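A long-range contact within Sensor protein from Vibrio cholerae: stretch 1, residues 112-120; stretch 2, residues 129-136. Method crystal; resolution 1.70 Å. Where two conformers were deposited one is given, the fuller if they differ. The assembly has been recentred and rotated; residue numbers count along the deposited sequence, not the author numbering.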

ATOM      1  N   ALA A 112     -14.641  -6.384 -11.672  1.00  8.95           N
ATOM      2  CA  ALA A 112     -15.455  -5.616 -12.669  1.00 11.42           C
ATOM      3  C   ALA A 112     -14.655  -5.505 -13.994  1.00 15.83           C
ATOM      4  O   ALA A 112     -15.034  -4.789 -14.951  1.00 19.79           O
ATOM      5  CB  ALA A 112     -15.771  -4.229 -12.135  1.00 13.01           C
ATOM      6  N   GLY A 113     -13.509  -6.162 -14.041  1.00 10.61           N
ATOM      7  CA  GLY A 113     -12.744  -6.211 -15.280  1.00 11.66           C
ATOM      8  C   GLY A 113     -11.615  -5.253 -15.498  1.00 11.85           C
ATOM      9  O   GLY A 113     -11.105  -5.167 -16.612  1.00 18.91           O
ATOM     10  N   GLN A 114     -11.181  -4.542 -14.462  0.50 14.39           N
ATOM     11  CA  GLN A 114     -10.059  -3.647 -14.642  0.50 16.96           C
ATOM     12  C   GLN A 114      -8.928  -4.025 -13.734  0.50 13.14           C
ATOM     13  O   GLN A 114      -9.090  -4.777 -12.776  0.50 15.58           O
ATOM     14  CB  GLN A 114     -10.419  -2.192 -14.339  0.50 21.91           C
ATOM     15  CG  GLN A 114     -10.960  -1.441 -15.512  0.50 29.94           C
ATOM     16  CD  GLN A 114     -12.442  -1.620 -15.645  0.50 33.18           C
ATOM     17  OE1 GLN A 114     -13.025  -1.255 -16.661  0.50 35.09           O
ATOM     18  NE2 GLN A 114     -13.073  -2.175 -14.606  0.50 31.12           N
ATOM     19  N   LYS A 115      -7.770  -3.505 -14.068  1.00 11.36           N
ATOM     20  CA  LYS A 115      -6.597  -3.726 -13.228  1.00  8.45           C
ATOM     21  C   LYS A 115      -6.883  -2.776 -12.060  1.00 10.86           C
ATOM     22  O   LYS A 115      -7.564  -1.761 -12.228  1.00 13.67           O
ATOM     23  CB  LYS A 115      -5.300  -3.302 -13.928  1.00 13.94           C
ATOM     24  CG  LYS A 115      -5.237  -1.895 -14.412  1.00 26.25           C
ATOM     25  CD  LYS A 115      -3.932  -1.679 -15.193  1.00 31.36           C
ATOM     26  CE  LYS A 115      -3.814  -0.230 -15.657  1.00 41.95           C
ATOM     27  NZ  LYS A 115      -3.875   0.734 -14.501  1.00 47.52           N
ATOM     28  N   SER A 116      -6.409  -3.102 -10.860  1.00  8.62           N
ATOM     29  CA  SER A 116      -6.595  -2.181  -9.761  1.00  9.16           C
ATOM     30  C   SER A 116      -5.377  -2.289  -8.870  1.00 11.39           C
ATOM     31  O   SER A 116      -4.566  -3.217  -9.000  1.00 12.15           O
ATOM     32  CB  SER A 116      -7.876  -2.505  -8.945  1.00 12.67           C
ATOM     33  OG  SER A 116      -7.743  -3.740  -8.282  1.00 13.06           O
ATOM     34  N   GLN A 117      -5.201  -1.277  -8.014  1.00  9.62           N
ATOM     35  CA  GLN A 117      -4.093  -1.319  -7.063  1.00  8.44           C
ATOM     36  C   GLN A 117      -4.596  -0.741  -5.750  1.00 10.72           C
ATOM     37  O   GLN A 117      -5.565   0.047  -5.724  1.00 12.52           O
ATOM     38  CB  GLN A 117      -2.879  -0.563  -7.588  1.00 14.00           C
ATOM     39  CG  GLN A 117      -3.151   0.888  -7.937  1.00 14.22           C
ATOM     40  CD  GLN A 117      -2.009   1.445  -8.796  1.00 19.25           C
ATOM     41  OE1 GLN A 117      -2.157   1.699 -10.012  1.00 26.19           O
ATOM     42  NE2 GLN A 117      -0.855   1.587  -8.184  1.00 15.01           N
ATOM     43  N   TYR A 118      -3.929  -1.099  -4.639  1.00  8.50           N
ATOM     44  CA  TYR A 118      -4.444  -0.682  -3.341  1.00  9.15           C
ATOM     45  C   TYR A 118      -3.356  -0.870  -2.300  1.00  9.95           C
ATOM     46  O   TYR A 118      -2.412  -1.588  -2.540  1.00 13.09           O
ATOM     47  CB  TYR A 118      -5.600  -1.630  -2.964  1.00 10.14           C
ATOM     48  CG  TYR A 118      -6.434  -1.200  -1.756  1.00 11.55           C
ATOM     49  CD1 TYR A 118      -7.150   0.028  -1.775  1.00 12.48           C
ATOM     50  CD2 TYR A 118      -6.563  -2.032  -0.648  1.00 12.21           C
ATOM     51  CE1 TYR A 118      -7.960   0.399  -0.711  1.00 11.83           C
ATOM     52  CE2 TYR A 118      -7.387  -1.683   0.438  1.00 11.15           C
ATOM     53  CZ  TYR A 118      -8.077  -0.461   0.384  1.00 13.00           C
ATOM     54  OH  TYR A 118      -8.930  -0.148   1.412  1.00 12.81           O
ATOM     55  N   PHE A 119      -3.460  -0.191  -1.153  1.00  9.79           N
ATOM     56  CA  PHE A 119      -2.470  -0.453  -0.087  1.00  9.44           C
ATOM     57  C   PHE A 119      -3.287  -0.628   1.179  1.00  8.57           C
ATOM     58  O   PHE A 119      -4.369  -0.037   1.307  1.00 10.42           O
ATOM     59  CB  PHE A 119      -1.426   0.704   0.054  1.00  9.35           C
ATOM     60  CG  PHE A 119      -2.033   2.069   0.187  1.00  8.27           C
ATOM     61  CD1 PHE A 119      -2.430   2.549   1.428  1.00 12.63           C
ATOM     62  CD2 PHE A 119      -2.236   2.863  -0.935  1.00 15.00           C
ATOM     63  CE1 PHE A 119      -3.031   3.829   1.548  1.00 16.45           C
ATOM     64  CE2 PHE A 119      -2.835   4.128  -0.815  1.00 17.31           C
ATOM     65  CZ  PHE A 119      -3.226   4.597   0.433  1.00 17.40           C
ATOM     66  N   ALA A 120      -2.807  -1.468   2.097  1.00  9.39           N
ATOM     67  CA  ALA A 120      -3.570  -1.731   3.287  1.00 10.98           C
ATOM     68  C   ALA A 120      -2.756  -2.491   4.304  1.00  9.84           C
ATOM     69  O   ALA A 120      -1.668  -2.988   4.006  1.00 11.87           O
ATOM     70  CB  ALA A 120      -4.766  -2.627   2.927  1.00 10.62           C
TER
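Stretch 2 129-136: GYYYAYPV

Stretch 2 lies beside stretch 1 as an antiparallel β-strand neighbour. Residues 129-136 are extended throughout, with phi between -158° and -71° and psi between 119° and 165°, and 129-133 pair with the strand 116-120. The N-to-C directions of the two strands make an angle of 160°, which is also the signed crossing angle, and their axes approach to 4.5 Å. The contact buries 662 Å², both sides summed.

Along stretch 1 the contact starts at Gly113, the first residue after a helix to leave helical phi/psi. Its phi/psi of 97°/12° would jam a CB against the preceding carbonyl oxygen, so the backbone itself calls for glycine. Here Pro135, with its C-gamma endo pucker, packs on the main chain: Pro135 CG is 3.7 Å from Gly113 C, and Pro135 CD is 3.3 Å from Gln114 O. The CA-to-CB bond of Gln114 points away from stretch 2, and no side-chain atom comes within contact distance, leaving the backbone to make the contact.

Lys115 is already opposite Tyr134, their CA atoms 4.5 Å apart. Its CB lies 3.6 Å from Tyr134 CD1, while the end of the lysine chain leads away. Lys115 CA also makes a CA-H...O contact of 3.4 Å with Ala133 O.

Regular pairing begins at Ser116, a hydrogen-bonded bridge partner of Ala133. Ser116 N donates to Ala133 O at 3.0 Å, and Ala133 N returns the bond to Ser116 O at 2.9 Å, with angles at hydrogen of 161° and 167°. On the same side of the sheet, Ser116 OG is 3.6 Å from Ala133 CB.

Gln117 faces Tyr132 across a non-hydrogen-bonded bridge, where the CA atoms close to 4.5 Å and Gln117 CA sits 3.1 Å from Tyr131 O. Its p rotamer at chi1 and t at chi2 carry the amide to the edge of the Tyr130 ring, where Gln117 NE2 donates a very short 2.5 Å hydrogen bond to Tyr130 OH. The same Gln117 NE2 donates to a water at 2.8 Å from it; that water's oxygen is also hydrogen-bonded to Tyr132 OH at 2.8 Å, so one amide links two tyrosines.

At Tyr118 the ladder returns to a hydrogen-bonded pair. Tyr131 N to Tyr118 O is 2.7 Å and nearly straight at 173°, whereas Tyr118 N to Tyr131 O is 2.9 Å and more bent at 141°. The side chains share a face, with Tyr118 CB 4.4 Å from Tyr131 CB.

Phe119 and Tyr130 form the next non-hydrogen-bonded pair, CA to CA 4.4 Å. Their side chains emerge on the face that also carries Gln117 and Tyr132, and Phe119 CB meets Tyr130 CD1 at 3.8 Å.

Ala120 pairs with Gly129, the last bridge within these stretches: Gly129 N to Ala120 O measures 3.0 Å and Ala120 N to Gly129 O 3.2 Å. Ala120 CB lies 3.9 Å from Tyr131 CE2, an apolar contact on the face shared with Ser116 and Tyr118.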

ATOM      1  N   GLY A 129       0.914  -4.029   2.967  1.00 11.80           N
ATOM      2  CA  GLY A 129       1.326  -4.383   1.636  1.00 10.07           C
ATOM      3  C   GLY A 129       0.788  -3.425   0.597  1.00  9.70           C
ATOM      4  O   GLY A 129      -0.097  -2.595   0.880  1.00  9.93           O
ATOM      5  N   TYR A 130       1.381  -3.499  -0.592  1.00  7.59           N
ATOM      6  CA  TYR A 130       0.850  -2.762  -1.723  1.00  9.07           C
ATOM      7  C   TYR A 130       0.300  -3.928  -2.589  1.00 10.83           C
ATOM      8  O   TYR A 130       1.024  -4.876  -2.897  1.00 11.93           O
ATOM      9  CB  TYR A 130       1.948  -2.052  -2.494  1.00  8.85           C
ATOM     10  CG  TYR A 130       1.362  -0.982  -3.371  1.00  8.79           C
ATOM     11  CD1 TYR A 130       1.037   0.259  -2.855  1.00 11.66           C
ATOM     12  CD2 TYR A 130       1.017  -1.269  -4.693  1.00 12.03           C
ATOM     13  CE1 TYR A 130       0.357   1.217  -3.616  1.00 12.47           C
ATOM     14  CE2 TYR A 130       0.348  -0.329  -5.470  1.00 10.23           C
ATOM     15  CZ  TYR A 130       0.017   0.900  -4.937  1.00 13.95           C
ATOM     16  OH  TYR A 130      -0.723   1.795  -5.701  1.00 16.61           O
ATOM     17  N   TYR A 131      -0.942  -3.790  -3.052  1.00  7.76           N
ATOM     18  CA  TYR A 131      -1.602  -4.856  -3.785  1.00  8.97           C
ATOM     19  C   TYR A 131      -1.903  -4.495  -5.217  1.00 11.04           C
ATOM     20  O   TYR A 131      -2.399  -3.385  -5.475  1.00 11.31           O
ATOM     21  CB  TYR A 131      -2.957  -5.190  -3.112  1.00  9.65           C
ATOM     22  CG  TYR A 131      -2.878  -5.634  -1.654  1.00  8.62           C
ATOM     23  CD1 TYR A 131      -3.103  -6.950  -1.293  1.00  7.47           C
ATOM     24  CD2 TYR A 131      -2.654  -4.705  -0.626  1.00  8.44           C
ATOM     25  CE1 TYR A 131      -3.108  -7.361   0.056  1.00  7.79           C
ATOM     26  CE2 TYR A 131      -2.667  -5.111   0.718  1.00 10.41           C
ATOM     27  CZ  TYR A 131      -2.887  -6.414   1.045  1.00  9.91           C
ATOM     28  OH  TYR A 131      -2.861  -6.817   2.359  1.00 10.84           O
ATOM     29  N   TYR A 132      -1.580  -5.419  -6.143  1.00  6.32           N
ATOM     30  CA  TYR A 132      -1.959  -5.232  -7.555  1.00  8.90           C
ATOM     31  C   TYR A 132      -2.915  -6.382  -7.897  1.00  7.74           C
ATOM     32  O   TYR A 132      -2.631  -7.547  -7.580  1.00  8.80           O
ATOM     33  CB  TYR A 132      -0.741  -5.340  -8.467  1.00  9.17           C
ATOM     34  CG  TYR A 132       0.109  -4.080  -8.427  1.00  9.89           C
ATOM     35  CD1 TYR A 132      -0.316  -2.930  -9.085  1.00 11.76           C
ATOM     36  CD2 TYR A 132       1.306  -4.073  -7.745  1.00 11.12           C
ATOM     37  CE1 TYR A 132       0.468  -1.765  -9.070  1.00 10.20           C
ATOM     38  CE2 TYR A 132       2.108  -2.929  -7.719  1.00  9.97           C
ATOM     39  CZ  TYR A 132       1.689  -1.810  -8.375  1.00 13.84           C
ATOM     40  OH  TYR A 132       2.518  -0.716  -8.380  1.00 15.71           O
ATOM     41  N   ALA A 133      -4.023  -6.079  -8.572  1.00  8.49           N
ATOM     42  CA  ALA A 133      -4.989  -7.133  -8.894  1.00  6.85           C
ATOM     43  C   ALA A 133      -5.408  -7.021 -10.354  1.00  8.19           C
ATOM     44  O   ALA A 133      -5.311  -5.934 -10.979  1.00 10.39           O
ATOM     45  CB  ALA A 133      -6.224  -6.990  -7.968  1.00 10.85           C
ATOM     46  N   TYR A 134      -5.827  -8.145 -10.917  1.00  6.00           N
ATOM     47  CA  TYR A 134      -6.197  -8.129 -12.340  1.00 10.71           C
ATOM     48  C   TYR A 134      -7.238  -9.217 -12.553  1.00  9.37           C
ATOM     49  O   TYR A 134      -7.179 -10.281 -11.948  1.00  7.35           O
ATOM     50  CB  TYR A 134      -4.940  -8.458 -13.181  1.00 10.03           C
ATOM     51  CG  TYR A 134      -5.050  -7.995 -14.609  1.00  9.48           C
ATOM     52  CD1 TYR A 134      -4.669  -6.693 -14.972  1.00 11.04           C
ATOM     53  CD2 TYR A 134      -5.544  -8.845 -15.599  1.00  7.95           C
ATOM     54  CE1 TYR A 134      -4.797  -6.264 -16.291  1.00 12.57           C
ATOM     55  CE2 TYR A 134      -5.661  -8.408 -16.920  1.00 12.02           C
ATOM     56  CZ  TYR A 134      -5.288  -7.115 -17.254  1.00 15.32           C
ATOM     57  OH  TYR A 134      -5.443  -6.657 -18.583  1.00 16.72           O
ATOM     58  N   PRO A 135      -8.234  -8.966 -13.426  1.00  6.92           N
ATOM     59  CA  PRO A 135      -9.258  -9.994 -13.660  1.00  7.07           C
ATOM     60  C   PRO A 135      -8.718 -11.206 -14.458  1.00  9.56           C
ATOM     61  O   PRO A 135      -7.888 -11.029 -15.370  1.00 10.30           O
ATOM     62  CB  PRO A 135     -10.322  -9.239 -14.499  1.00 10.80           C
ATOM     63  CG  PRO A 135      -9.453  -8.243 -15.301  1.00  7.21           C
ATOM     64  CD  PRO A 135      -8.490  -7.730 -14.197  1.00  7.13           C
ATOM     65  N   VAL A 136      -9.187 -12.415 -14.112  1.00  5.97           N
ATOM     66  CA  VAL A 136      -8.822 -13.597 -14.902  1.00  8.40           C
ATOM     67  C   VAL A 136      -9.980 -13.756 -15.886  1.00  9.89           C
ATOM     68  O   VAL A 136     -11.118 -13.937 -15.467  1.00 10.49           O
ATOM     69  CB  VAL A 136      -8.719 -14.845 -14.048  1.00  7.33           C
ATOM     70  CG1 VAL A 136      -8.429 -16.090 -14.969  1.00  7.52           C
ATOM     71  CG2 VAL A 136      -7.548 -14.672 -13.028  1.00  7.34           C
TER
HETATM   72  O   HOH W   1       1.480   1.542  -9.755  1.00 18.51           O